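Local coordinates for sulfonate ABC transporter, periplasmic sulfonate-binding protein SsuA (Methylobacillus flagellatus, PDB 3UIF), which probably binds sulfonates or related sulfur compounds in the periplasm and delivers them to an ABC transporter for uptake, at residues 7-12 with 47-52; 20-25 with 245-250; 69-74 with 204-209; 90-95 with 220-225. One frame throughout, in Å; residues are numbered along the deposited sequence.

From the N terminus, strand 6-17 runs into a short hairpin with strand 20-23, then two helices bring the chain back as strand 44-51, and contact 1 closes this first loop. Contact 2 starts inside that loop and ends far along the chain at 245-250, so the two cross. Contact 3 opens after contact 1 has closed and joins strand 71-75 to strand 202-207; contact 4 starts within its span and ends beyond it on helix 215-233, so these two cross as well. Both nest inside the long loop of contact 2, as does the second, five-stranded sheet. All four contacts reach the six-stranded sheet; contacts 2 and 4 tie later chain against it.

Contact 1. Residues 7-12 with 47-52; sequences VVRIAS and EWVPAA
Ile10 and Glu47 make the straightest bond between these strands: the N-H of Ile10 points at Glu47 O over 2.8 Å, with 175° at the hydrogen. The N-H of the same Glu47 donates to Val8 O at 2.8 Å, and two residues on, Val49 N donates to Ile10 O at 2.8 Å from above the plane of that carbonyl. Ser12 N reaches Val49 O at a longer 3.3 Å, and Ala51 N closes the series on Ser12 O, 2.8 Å away but bent to 137°. The peptide groups of Arg9 and Ala11 turn the other way: Arg9 N is taken by Asp70 OD2, while Ala11 bonds through its backbone to Phe71 and Ile73. Strand 6-17 is therefore hydrogen-bonded along both edges, with parallel partners 44-51 and 71-75, as expected for the first strand of a type II periplasmic binding protein lobe, where the sheet order begins 2-1-3. On the Ile10 side of the sheet, the Trp48 indole lies alongside Ile10, its CZ3 3.8 Å from Ile10 CG2; CG of Trp48 stands opposite its own carbonyl carbon (chi1 -59°), which brings CE3 and CZ3 back beside Ile10. Val30 and Val31 of helix 26-32 also pack on this indole. On the opposite side, Arg9 CG lies 3.9 Å from Val49 CG2, the two side chains pointing the same way. Arg9 NE and Glu47 OE1 stay 5.8 Å apart, so any attraction is probably long-range, and the extended Glu47 chain instead lays its carboxylate against the methyls of Val7.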
loop_
_atom_site.group_PDB
_atom_site.type_symbol
_atom_site.label_atom_id
_atom_site.label_comp_id
_atom_site.label_asym_id
_atom_site.label_seq_id
_atom_site.Cartn_x
_atom_site.Cartn_y
_atom_site.Cartn_z
ATOM N N VAL A 7 0.347 -22.506 15.442
ATOM C CA VAL A 7 -0.640 -21.607 14.854
ATOM C C VAL A 7 -0.074 -20.200 14.789
ATOM O O VAL A 7 0.326 -19.632 15.799
ATOM C CB VAL A 7 -1.976 -21.586 15.624
ATOM C CG1 VAL A 7 -2.818 -20.387 15.187
ATOM C CG2 VAL A 7 -2.743 -22.872 15.390
ATOM N N VAL A 8 -0.026 -19.651 13.586
ATOM C CA VAL A 8 0.395 -18.280 13.406
ATOM C C VAL A 8 -0.768 -17.520 12.786
ATOM O O VAL A 8 -1.254 -17.863 11.705
ATOM C CB VAL A 8 1.693 -18.195 12.584
ATOM C CG1 VAL A 8 2.033 -16.751 12.245
ATOM C CG2 VAL A 8 2.837 -18.825 13.377
ATOM N N ARG A 9 -1.243 -16.524 13.519
ATOM C CA ARG A 9 -2.372 -15.716 13.081
ATOM C C ARG A 9 -1.887 -14.572 12.221
ATOM O O ARG A 9 -1.026 -13.789 12.638
ATOM C CB ARG A 9 -3.157 -15.175 14.278
ATOM C CG ARG A 9 -4.449 -15.925 14.575
ATOM C CD ARG A 9 -4.533 -16.394 16.029
ATOM N NE ARG A 9 -3.620 -15.670 16.930
ATOM C CZ ARG A 9 -3.381 -15.992 18.204
ATOM N NH1 ARG A 9 -3.985 -17.030 18.767
ATOM N NH2 ARG A 9 -2.527 -15.263 18.918
ATOM N N ILE A 10 -2.444 -14.498 11.013
ATOM C CA ILE A 10 -2.079 -13.465 10.039
ATOM C C ILE A 10 -3.300 -12.704 9.526
ATOM O O ILE A 10 -4.236 -13.288 8.981
ATOM C CB ILE A 10 -1.257 -14.047 8.870
ATOM C CG1 ILE A 10 -0.140 -14.944 9.416
ATOM C CG2 ILE A 10 -0.688 -12.924 8.036
ATOM C CD1 ILE A 10 0.840 -15.476 8.390
ATOM N N ALA A 11 -3.279 -11.390 9.715
ATOM C CA ALA A 11 -4.375 -10.528 9.276
ATOM C C ALA A 11 -4.155 -9.987 7.868
ATOM O O ALA A 11 -3.021 -9.769 7.443
ATOM C CB ALA A 11 -4.570 -9.382 10.255
ATOM N N SER A 12 -5.251 -9.770 7.153
ATOM C CA SER A 12 -5.236 -9.017 5.909
ATOM C C SER A 12 -6.521 -8.199 5.778
ATOM O O SER A 12 -7.532 -8.487 6.441
ATOM C CB SER A 12 -5.138 -9.967 4.733
ATOM O OG SER A 12 -6.376 -10.656 4.580
ATOM N N GLU A 47 -3.115 -19.095 10.068
ATOM C CA GLU A 47 -4.533 -18.858 10.209
ATOM C C GLU A 47 -4.869 -17.435 9.800
ATOM O O GLU A 47 -4.276 -16.477 10.289
ATOM C CB GLU A 47 -4.963 -19.095 11.642
ATOM C CG GLU A 47 -5.372 -20.520 11.927
ATOM C CD GLU A 47 -5.962 -20.656 13.312
ATOM O OE1 GLU A 47 -6.539 -19.645 13.793
ATOM O OE2 GLU A 47 -5.849 -21.762 13.908
ATOM N N TRP A 48 -5.826 -17.293 8.904
ATOM C CA TRP A 48 -6.118 -15.983 8.367
ATOM C C TRP A 48 -7.121 -15.280 9.213
ATOM O O TRP A 48 -8.061 -15.889 9.700
ATOM C CB TRP A 48 -6.597 -16.089 6.941
ATOM C CG TRP A 48 -5.596 -16.751 6.037
ATOM C CD1 TRP A 48 -5.690 -18.008 5.449
ATOM C CD2 TRP A 48 -4.299 -16.213 5.588
ATOM N NE1 TRP A 48 -4.588 -18.275 4.682
ATOM C CE2 TRP A 48 -3.711 -17.244 4.717
ATOM C CE3 TRP A 48 -3.595 -15.020 5.802
ATOM C CZ2 TRP A 48 -2.478 -17.070 4.093
ATOM C CZ3 TRP A 48 -2.352 -14.855 5.170
ATOM C CH2 TRP A 48 -1.808 -15.858 4.334
ATOM N N VAL A 49 -6.888 -13.990 9.432
ATOM C CA VAL A 49 -7.851 -13.131 10.097
ATOM C C VAL A 49 -8.231 -12.040 9.087
ATOM O O VAL A 49 -7.652 -10.963 9.075
ATOM C CB VAL A 49 -7.300 -12.547 11.425
ATOM C CG1 VAL A 49 -8.376 -11.757 12.155
ATOM C CG2 VAL A 49 -6.760 -13.657 12.328
ATOM N N PRO A 50 -9.197 -12.339 8.213
ATOM C CA PRO A 50 -9.675 -11.343 7.268
ATOM C C PRO A 50 -10.365 -10.174 7.989
ATOM O O PRO A 50 -11.099 -10.370 8.957
ATOM C CB PRO A 50 -10.695 -12.130 6.440
ATOM C CG PRO A 50 -11.209 -13.163 7.388
ATOM C CD PRO A 50 -9.996 -13.579 8.158
ATOM N N ALA A 51 -10.113 -8.965 7.523
ATOM C CA ALA A 51 -10.708 -7.788 8.123
ATOM C C ALA A 51 -11.322 -6.922 7.042
ATOM O O ALA A 51 -10.645 -6.553 6.088
ATOM C CB ALA A 51 -9.660 -7.005 8.893
ATOM N N ALA A 52 -12.604 -6.605 7.185
ATOM C CA ALA A 52 -13.243 -5.640 6.292
ATOM C C ALA A 52 -12.501 -4.297 6.336
ATOM O O ALA A 52 -11.835 -3.935 7.326
ATOM C CB ALA A 52 -14.710 -5.463 6.639
#

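Contact 2. Residues 20-25 with 245-250; sequences KTVYAG and YSNKIY
The carboxamide of Asn247 sits beside Val22, its OD1 4.3 Å from Val22 CG1. That oxygen accepts from Ile249 N at 3.2 Å in the plane of the amide carbonyl, an Asx turn that fixes the amide within the type I turn from Asn247 to Tyr250. Two of the tyrosine rings have a neighbour from their own segment on one face: Thr21 CG2 lies 3.6 Å above Tyr23, offset toward the rim, and Ile249 CG2 stands 4.1 Å over the centre of Tyr250, a ring that also meets Phe174 edge-to-face. Val22 provides the apolar side of the contact: with CG1 anti to the backbone N (chi1 165°), CG2 is the branch turned to Lys248, 3.5 Å from Lys248 N and packed at a slant on CB and CG of that residue. The Lys248 chain then bends at its last torsion and gives NZ to Glu244 O. Lys20 NZ is 5.0 Å from Lys248 NZ, like charges held apart. Gly25 is the N-cap residue of helix 26-32; its carbonyl and that of Tyr245, beside helix 238-245, share Ser28 OG as hydrogen-bond partner, while Asn255 ND2 of helix 252-257 binds Asn247 O and strand 6-17 pairs with strand 20-23.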
loop_
_atom_site.group_PDB
_atom_site.type_symbol
_atom_site.label_atom_id
_atom_site.label_comp_id
_atom_site.label_asym_id
_atom_site.label_seq_id
_atom_site.Cartn_x
_atom_site.Cartn_y
_atom_site.Cartn_z
ATOM N N LYS A 20 -16.811 -13.684 -4.277
ATOM C CA LYS A 20 -15.388 -13.945 -4.008
ATOM C C LYS A 20 -14.810 -13.000 -2.928
ATOM O O LYS A 20 -15.519 -12.118 -2.433
ATOM C CB LYS A 20 -14.575 -13.921 -5.317
ATOM C CG LYS A 20 -14.813 -15.143 -6.212
ATOM C CD LYS A 20 -14.142 -14.983 -7.575
ATOM C CE LYS A 20 -14.401 -16.169 -8.497
ATOM N NZ LYS A 20 -13.685 -15.989 -9.797
ATOM N N THR A 21 -13.551 -13.211 -2.536
ATOM C CA THR A 21 -12.910 -12.359 -1.542
ATOM C C THR A 21 -11.630 -11.754 -2.115
ATOM O O THR A 21 -10.689 -12.476 -2.473
ATOM C CB THR A 21 -12.562 -13.106 -0.238
ATOM O OG1 THR A 21 -13.737 -13.697 0.334
ATOM C CG2 THR A 21 -11.933 -12.132 0.767
ATOM N N VAL A 22 -11.607 -10.428 -2.209
ATOM C CA VAL A 22 -10.406 -9.693 -2.582
ATOM C C VAL A 22 -9.603 -9.412 -1.321
ATOM O O VAL A 22 -10.166 -9.087 -0.261
ATOM C CB VAL A 22 -10.736 -8.344 -3.296
ATOM C CG1 VAL A 22 -9.528 -7.405 -3.351
ATOM C CG2 VAL A 22 -11.265 -8.594 -4.693
ATOM N N TYR A 23 -8.284 -9.549 -1.466
ATOM C CA TYR A 23 -7.311 -9.170 -0.457
ATOM C C TYR A 23 -6.382 -8.126 -1.074
ATOM O O TYR A 23 -6.011 -8.241 -2.281
ATOM C CB TYR A 23 -6.494 -10.388 -0.056
ATOM C CG TYR A 23 -7.313 -11.546 0.459
ATOM C CD1 TYR A 23 -7.809 -12.510 -0.420
ATOM C CD2 TYR A 23 -7.572 -11.695 1.835
ATOM C CE1 TYR A 23 -8.544 -13.586 0.050
ATOM C CE2 TYR A 23 -8.303 -12.770 2.319
ATOM C CZ TYR A 23 -8.782 -13.710 1.419
ATOM O OH TYR A 23 -9.525 -14.777 1.863
ATOM N N ALA A 24 -5.993 -7.131 -0.262
ATOM C CA ALA A 24 -5.204 -5.986 -0.764
ATOM C C ALA A 24 -3.883 -6.372 -1.496
ATOM O O ALA A 24 -2.775 -6.231 -0.951
ATOM C CB ALA A 24 -4.966 -4.960 0.344
ATOM N N GLY A 25 -4.044 -6.884 -2.730
ATOM C CA GLY A 25 -2.951 -7.146 -3.674
ATOM C C GLY A 25 -2.012 -8.245 -3.212
ATOM O O GLY A 25 -2.055 -9.395 -3.735
ATOM N N TYR A 245 -5.420 -12.156 -9.002
ATOM C CA TYR A 245 -5.109 -11.630 -7.668
ATOM C C TYR A 245 -5.233 -10.128 -7.499
ATOM O O TYR A 245 -4.916 -9.616 -6.424
ATOM C CB TYR A 245 -3.710 -12.069 -7.210
ATOM C CG TYR A 245 -3.475 -13.526 -7.429
ATOM C CD1 TYR A 245 -2.628 -13.966 -8.448
ATOM C CD2 TYR A 245 -4.143 -14.479 -6.651
ATOM C CE1 TYR A 245 -2.438 -15.323 -8.669
ATOM C CE2 TYR A 245 -3.954 -15.832 -6.856
ATOM C CZ TYR A 245 -3.101 -16.244 -7.858
ATOM O OH TYR A 245 -2.921 -17.577 -8.066
ATOM N N SER A 246 -5.691 -9.422 -8.526
ATOM C CA SER A 246 -5.779 -7.975 -8.390
ATOM C C SER A 246 -7.081 -7.531 -7.720
ATOM O O SER A 246 -7.784 -8.342 -7.107
ATOM C CB SER A 246 -5.522 -7.253 -9.718
ATOM O OG SER A 246 -6.391 -7.704 -10.727
ATOM N N ASN A 247 -7.398 -6.247 -7.820
ATOM C CA ASN A 247 -8.579 -5.709 -7.180
ATOM C C ASN A 247 -9.814 -5.927 -8.044
ATOM O O ASN A 247 -10.025 -5.218 -9.032
ATOM C CB ASN A 247 -8.359 -4.238 -6.916
ATOM C CG ASN A 247 -9.343 -3.667 -5.937
ATOM O OD1 ASN A 247 -10.517 -4.053 -5.910
ATOM N ND2 ASN A 247 -8.881 -2.707 -5.143
ATOM N N LYS A 248 -10.631 -6.905 -7.667
ATOM C CA LYS A 248 -11.795 -7.279 -8.472
ATOM C C LYS A 248 -12.987 -6.326 -8.391
ATOM O O LYS A 248 -13.990 -6.554 -9.075
ATOM C CB LYS A 248 -12.279 -8.694 -8.134
ATOM C CG LYS A 248 -11.207 -9.766 -8.157
ATOM C CD LYS A 248 -11.876 -11.125 -8.053
ATOM C CE LYS A 248 -10.874 -12.241 -7.804
ATOM N NZ LYS A 248 -10.081 -12.597 -9.017
ATOM N N ILE A 249 -12.914 -5.284 -7.562
ATOM C CA ILE A 249 -13.982 -4.268 -7.559
ATOM C C ILE A 249 -13.959 -3.553 -8.907
ATOM O O ILE A 249 -14.974 -2.990 -9.347
ATOM C CB ILE A 249 -13.819 -3.201 -6.457
ATOM C CG1 ILE A 249 -13.819 -3.831 -5.069
ATOM C CG2 ILE A 249 -14.941 -2.168 -6.548
ATOM C CD1 ILE A 249 -13.546 -2.830 -3.958
ATOM N N TYR A 250 -12.792 -3.608 -9.545
ATOM C CA TYR A 250 -12.511 -2.872 -10.759
ATOM C C TYR A 250 -12.189 -3.799 -11.909
ATOM O O TYR A 250 -11.605 -4.862 -11.687
ATOM C CB TYR A 250 -11.342 -1.927 -10.516
ATOM C CG TYR A 250 -11.653 -0.928 -9.447
ATOM C CD1 TYR A 250 -12.554 0.098 -9.691
ATOM C CD2 TYR A 250 -11.081 -1.025 -8.171
ATOM C CE1 TYR A 250 -12.881 1.006 -8.702
ATOM C CE2 TYR A 250 -11.403 -0.111 -7.177
ATOM C CZ TYR A 250 -12.299 0.903 -7.459
ATOM O OH TYR A 250 -12.636 1.836 -6.512
#

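Contact 3. Residues 69-74 with 204-209; sequences IDFGIY and VWARND
Arg207 and Asp70 form a salt bridge at one end of an antiparallel strand pair, 71-75 with 202-207, in which the strand returning from the other lobe is inserted into the sheet, as in type II periplasmic binding proteins. Arg207 NH2 reaches Asp70 OD1 at 2.7 Å; the oxygen lies in the guanidinium plane but is met on its anti side, and the carboxylate is turned 54° against the guanidinium. A bend at chi3 (41°) brings NE of the same side chain onto Ile69 O at 2.8 Å, and the backbone N of Arg207 binds Asp70 O at 2.9 Å, so three donors of Arg207 grip two consecutive residues. Putting a leucine in place of Arg207 removes the guanidinium and would probably leave the Asp70 charge without its mate and Ile69 O without this donor. Further along, Gly72 and Trp205 are the hydrogen-bonded pair, Gly72 N to Trp205 O and Trp205 N to Gly72 O both at 2.8 Å. Phe71 CE1 packs 3.5 Å from Ala206 CB on one side of the sheet, and Thr218 and Ile221 of helix 215-233 back the Phe71 ring. Outside this shell, Asn61 OD1 is hydrogen-bonded to Tyr74 OH, Phe64 of helix 56-65 packs on the Tyr74 ring, and Val89 and Leu91 of strand 89-94 pack on the Trp205 indole. These neighbours position an offset edge-to-face pair, the edge of Tyr74 toward the five-membered ring of Trp205 with planes at 90°, in which Tyr74 CD2 comes 3.8 Å from Trp205 CD1.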
loop_
_atom_site.group_PDB
_atom_site.type_symbol
_atom_site.label_atom_id
_atom_site.label_comp_id
_atom_site.label_asym_id
_atom_site.label_seq_id
_atom_site.Cartn_x
_atom_site.Cartn_y
_atom_site.Cartn_z
ATOM N N ILE A 69 -3.049 -11.327 17.417
ATOM C CA ILE A 69 -2.658 -11.430 16.013
ATOM C C ILE A 69 -1.150 -11.345 16.011
ATOM O O ILE A 69 -0.585 -10.684 16.879
ATOM C CB ILE A 69 -3.269 -10.285 15.182
ATOM C CG1 ILE A 69 -4.751 -10.550 14.947
ATOM C CG2 ILE A 69 -2.548 -10.102 13.860
ATOM C CD1 ILE A 69 -5.533 -9.336 14.483
ATOM N N ASP A 70 -0.499 -12.017 15.069
ATOM C CA ASP A 70 0.952 -12.092 15.082
ATOM C C ASP A 70 1.564 -11.338 13.928
ATOM O O ASP A 70 2.568 -10.651 14.091
ATOM C CB ASP A 70 1.390 -13.551 15.055
ATOM C CG ASP A 70 0.755 -14.361 16.167
ATOM O OD1 ASP A 70 0.685 -13.860 17.307
ATOM O OD2 ASP A 70 0.308 -15.489 15.904
ATOM N N PHE A 71 0.940 -11.477 12.762
ATOM C CA PHE A 71 1.369 -10.826 11.547
ATOM C C PHE A 71 0.191 -10.172 10.887
ATOM O O PHE A 71 -0.947 -10.584 11.102
ATOM C CB PHE A 71 1.957 -11.851 10.590
ATOM C CG PHE A 71 3.283 -12.368 11.026
ATOM C CD1 PHE A 71 4.447 -11.721 10.645
ATOM C CD2 PHE A 71 3.370 -13.495 11.837
ATOM C CE1 PHE A 71 5.672 -12.200 11.056
ATOM C CE2 PHE A 71 4.593 -13.977 12.254
ATOM C CZ PHE A 71 5.746 -13.329 11.873
ATOM N N GLY A 72 0.475 -9.175 10.058
ATOM C CA GLY A 72 -0.564 -8.442 9.355
ATOM C C GLY A 72 -0.074 -7.924 8.022
ATOM O O GLY A 72 0.924 -7.230 7.946
ATOM N N ILE A 73 -0.781 -8.283 6.963
ATOM C CA ILE A 73 -0.445 -7.796 5.651
ATOM C C ILE A 73 -1.394 -6.680 5.249
ATOM O O ILE A 73 -2.514 -6.926 4.796
ATOM C CB ILE A 73 -0.438 -8.913 4.600
ATOM C CG1 ILE A 73 0.487 -10.056 5.060
ATOM C CG2 ILE A 73 0.026 -8.330 3.269
ATOM C CD1 ILE A 73 0.318 -11.369 4.316
ATOM N N TYR A 74 -0.935 -5.448 5.432
ATOM C CA TYR A 74 -1.750 -4.292 5.107
ATOM C C TYR A 74 -0.871 -3.075 4.876
ATOM O O TYR A 74 0.354 -3.213 4.804
ATOM C CB TYR A 74 -2.871 -4.093 6.146
ATOM C CG TYR A 74 -2.481 -3.692 7.561
ATOM C CD1 TYR A 74 -3.400 -3.012 8.371
ATOM C CD2 TYR A 74 -1.224 -3.976 8.100
ATOM C CE1 TYR A 74 -3.087 -2.631 9.667
ATOM C CE2 TYR A 74 -0.904 -3.591 9.397
ATOM C CZ TYR A 74 -1.844 -2.920 10.177
ATOM O OH TYR A 74 -1.549 -2.536 11.471
ATOM N N VAL A 204 4.227 -6.796 5.196
ATOM C CA VAL A 204 4.023 -7.762 6.257
ATOM C C VAL A 204 4.541 -7.202 7.556
ATOM O O VAL A 204 5.744 -6.979 7.718
ATOM C CB VAL A 204 4.716 -9.101 5.958
ATOM C CG1 VAL A 204 4.505 -10.073 7.101
ATOM C CG2 VAL A 204 4.206 -9.699 4.652
ATOM N N TRP A 205 3.612 -6.967 8.472
ATOM C CA TRP A 205 3.912 -6.400 9.780
ATOM C C TRP A 205 3.850 -7.452 10.863
ATOM O O TRP A 205 2.953 -8.302 10.889
ATOM C CB TRP A 205 2.965 -5.230 10.078
ATOM C CG TRP A 205 3.149 -4.068 9.132
ATOM C CD1 TRP A 205 2.589 -3.895 7.866
ATOM C CD2 TRP A 205 3.960 -2.867 9.350
ATOM N NE1 TRP A 205 2.996 -2.709 7.307
ATOM C CE2 TRP A 205 3.816 -2.047 8.144
ATOM C CE3 TRP A 205 4.768 -2.408 10.387
ATOM C CZ2 TRP A 205 4.457 -0.827 8.007
ATOM C CZ3 TRP A 205 5.412 -1.173 10.238
ATOM C CH2 TRP A 205 5.265 -0.408 9.067
ATOM N N ALA A 206 4.819 -7.411 11.763
ATOM C CA ALA A 206 4.916 -8.399 12.821
ATOM C C ALA A 206 4.844 -7.747 14.191
ATOM O O ALA A 206 5.423 -6.669 14.411
ATOM C CB ALA A 206 6.201 -9.179 12.683
ATOM N N ARG A 207 4.131 -8.408 15.107
ATOM C CA ARG A 207 4.087 -8.002 16.505
ATOM C C ARG A 207 5.492 -8.098 17.130
ATOM O O ARG A 207 6.147 -9.130 17.050
ATOM C CB ARG A 207 3.053 -8.837 17.254
ATOM C CG ARG A 207 2.638 -8.272 18.600
ATOM C CD ARG A 207 1.363 -8.921 19.124
ATOM N NE ARG A 207 1.344 -10.366 18.895
ATOM C CZ ARG A 207 1.937 -11.284 19.661
ATOM N NH1 ARG A 207 2.622 -10.953 20.752
ATOM N NH2 ARG A 207 1.846 -12.555 19.317
ATOM N N ASN A 208 5.960 -6.998 17.714
ATOM C CA ASN A 208 7.336 -6.884 18.194
ATOM C C ASN A 208 7.730 -8.022 19.125
ATOM O O ASN A 208 8.799 -8.619 18.967
ATOM C CB ASN A 208 7.565 -5.517 18.844
ATOM C CG ASN A 208 7.632 -4.378 17.820
ATOM O OD1 ASN A 208 7.716 -4.598 16.608
ATOM N ND2 ASN A 208 7.601 -3.146 18.315
ATOM N N ASP A 209 6.839 -8.316 20.072
ATOM C CA ASP A 209 6.970 -9.423 21.012
ATOM C C ASP A 209 6.993 -10.782 20.334
ATOM O O ASP A 209 7.604 -11.722 20.845
ATOM C CB ASP A 209 5.784 -9.429 21.972
ATOM C CG ASP A 209 5.924 -8.431 23.090
ATOM O OD1 ASP A 209 4.961 -8.324 23.886
ATOM O OD2 ASP A 209 6.983 -7.764 23.178
#

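Contact 4. Residues 90-95 with 220-225; sequences QLVAPW and AIVTAY
Tyr225 OH is bonded to a water at 2.7 Å and also to Ser26 OG, and that water donates to Trp95 O at 3.0 Å, so the phenol is linked to the Trp95 backbone through a bridge rather than directly. Trp95 O is also hydrogen-bonded to a glycerol, probably from the crystallisation liquor. Tyr225 carries CG opposite its backbone N (chi1 -179°), which sends the ring out from helix 215-233 toward 93-95; Ala93 CB meets it at CD2, 3.8 Å away, while the CB of Trp95 and the carbonyl of Pro94 lie near the ring plane at its edge. One turn earlier on the helix, Val222 fits against the strand: its CG2 is 3.6 Å from Val92 O and 4.0 Å from Val92 CG2, and its CG1 faces Ala93 CB at 4.2 Å. Phe309 of helix 308-316 touches both valines, Val92 and Val222. With a phenylalanine in place of Tyr225, the bridging water and Ser26 OG would probably each lose a partner, and the helix its polar tie to Trp95. Strand 89-94 turns a corner at Val92 and Ala93, which both face Val204, the geometry of a classic beta bulge. The arrangement is a helix packed through a valine and a tyrosine ring onto a bulged strand, next to strand 202-207 in the sheet, consistent with the lobe of a type II periplasmic binding protein.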
loop_
_atom_site.group_PDB
_atom_site.type_symbol
_atom_site.label_atom_id
_atom_site.label_comp_id
_atom_site.label_asym_id
_atom_site.label_seq_id
_atom_site.Cartn_x
_atom_site.Cartn_y
_atom_site.Cartn_z
ATOM N N GLN A 90 6.371 -4.153 13.618
ATOM C CA GLN A 90 7.562 -3.977 12.763
ATOM C C GLN A 90 7.255 -4.382 11.335
ATOM O O GLN A 90 6.552 -5.375 11.119
ATOM C CB GLN A 90 8.626 -4.982 13.159
ATOM C CG GLN A 90 9.753 -4.521 14.014
ATOM C CD GLN A 90 10.390 -5.729 14.680
ATOM O OE1 GLN A 90 11.159 -6.463 14.058
ATOM N NE2 GLN A 90 10.054 -5.954 15.958
ATOM N N LEU A 91 7.839 -3.682 10.366
ATOM C CA LEU A 91 7.784 -4.129 8.977
ATOM C C LEU A 91 8.890 -5.171 8.737
ATOM O O LEU A 91 10.086 -4.831 8.795
ATOM C CB LEU A 91 7.926 -2.949 8.009
ATOM C CG LEU A 91 7.860 -3.274 6.512
ATOM C CD1 LEU A 91 6.487 -3.805 6.110
ATOM C CD2 LEU A 91 8.195 -2.028 5.712
ATOM N N VAL A 92 8.486 -6.426 8.479
ATOM C CA VAL A 92 9.441 -7.531 8.246
ATOM C C VAL A 92 9.531 -7.977 6.782
ATOM O O VAL A 92 10.420 -8.755 6.426
ATOM C CB VAL A 92 9.186 -8.756 9.145
ATOM C CG1 VAL A 92 9.445 -8.413 10.616
ATOM C CG2 VAL A 92 7.786 -9.326 8.922
ATOM N N ALA A 93 8.605 -7.488 5.956
ATOM C CA ALA A 93 8.636 -7.684 4.503
ATOM C C ALA A 93 7.787 -6.616 3.792
ATOM O O ALA A 93 6.546 -6.689 3.806
ATOM C CB ALA A 93 8.162 -9.089 4.129
ATOM N N PRO A 94 8.455 -5.608 3.192
ATOM C CA PRO A 94 7.771 -4.597 2.402
ATOM C C PRO A 94 7.182 -5.260 1.163
ATOM O O PRO A 94 7.852 -6.102 0.557
ATOM C CB PRO A 94 8.893 -3.626 2.009
ATOM C CG PRO A 94 10.016 -3.895 2.946
ATOM C CD PRO A 94 9.905 -5.357 3.245
ATOM N N TRP A 95 5.946 -4.902 0.804
ATOM C CA TRP A 95 5.301 -5.519 -0.343
ATOM C C TRP A 95 5.535 -4.778 -1.650
ATOM O O TRP A 95 5.002 -5.147 -2.698
ATOM C CB TRP A 95 3.818 -5.758 -0.067
ATOM C CG TRP A 95 2.944 -4.524 0.092
ATOM C CD1 TRP A 95 3.217 -3.214 -0.311
ATOM C CD2 TRP A 95 1.594 -4.463 0.671
ATOM N NE1 TRP A 95 2.172 -2.382 -0.018
ATOM C CE2 TRP A 95 1.161 -3.059 0.557
ATOM C CE3 TRP A 95 0.723 -5.398 1.243
ATOM C CZ2 TRP A 95 -0.085 -2.626 1.020
ATOM C CZ3 TRP A 95 -0.532 -4.951 1.694
ATOM C CH2 TRP A 95 -0.921 -3.594 1.582
ATOM N N ALA A 220 10.761 -17.966 8.613
ATOM C CA ALA A 220 10.117 -18.929 7.756
ATOM C C ALA A 220 9.007 -18.226 6.976
ATOM O O ALA A 220 8.864 -18.412 5.763
ATOM C CB ALA A 220 9.591 -20.094 8.569
ATOM N N ILE A 221 8.265 -17.365 7.673
ATOM C CA ILE A 221 7.224 -16.542 7.048
ATOM C C ILE A 221 7.752 -15.601 5.967
ATOM O O ILE A 221 7.238 -15.584 4.847
ATOM C CB ILE A 221 6.394 -15.810 8.113
ATOM C CG1 ILE A 221 5.251 -16.710 8.533
ATOM C CG2 ILE A 221 5.799 -14.506 7.593
ATOM C CD1 ILE A 221 4.974 -16.641 10.004
ATOM N N VAL A 222 8.782 -14.836 6.302
ATOM C CA VAL A 222 9.417 -13.933 5.339
ATOM C C VAL A 222 10.018 -14.666 4.127
ATOM O O VAL A 222 9.768 -14.284 2.975
ATOM C CB VAL A 222 10.468 -13.024 6.000
ATOM C CG1 VAL A 222 11.026 -12.059 4.971
ATOM C CG2 VAL A 222 9.854 -12.262 7.175
ATOM N N THR A 223 10.793 -15.718 4.374
ATOM C CA THR A 223 11.320 -16.514 3.276
ATOM C C THR A 223 10.171 -17.027 2.397
ATOM O O THR A 223 10.212 -16.876 1.175
ATOM C CB THR A 223 12.178 -17.676 3.774
ATOM O OG1 THR A 223 13.374 -17.160 4.371
ATOM C CG2 THR A 223 12.542 -18.584 2.640
ATOM N N ALA A 224 9.140 -17.600 3.018
ATOM C CA ALA A 224 7.995 -18.136 2.272
ATOM C C ALA A 224 7.272 -17.046 1.479
ATOM O O ALA A 224 6.936 -17.246 0.319
ATOM C CB ALA A 224 7.034 -18.873 3.192
ATOM N N TYR A 225 7.059 -15.899 2.108
ATOM C CA TYR A 225 6.487 -14.741 1.457
ATOM C C TYR A 225 7.227 -14.329 0.191
ATOM O O TYR A 225 6.626 -14.202 -0.874
ATOM C CB TYR A 225 6.484 -13.561 2.415
ATOM C CG TYR A 225 5.877 -12.307 1.822
ATOM C CD1 TYR A 225 4.499 -12.168 1.715
ATOM C CD2 TYR A 225 6.689 -11.253 1.394
ATOM C CE1 TYR A 225 3.939 -11.019 1.192
ATOM C CE2 TYR A 225 6.151 -10.097 0.867
ATOM C CZ TYR A 225 4.770 -9.983 0.761
ATOM O OH TYR A 225 4.208 -8.831 0.239
HETATM O O HOH W 1 5.003 -8.118 -2.240
#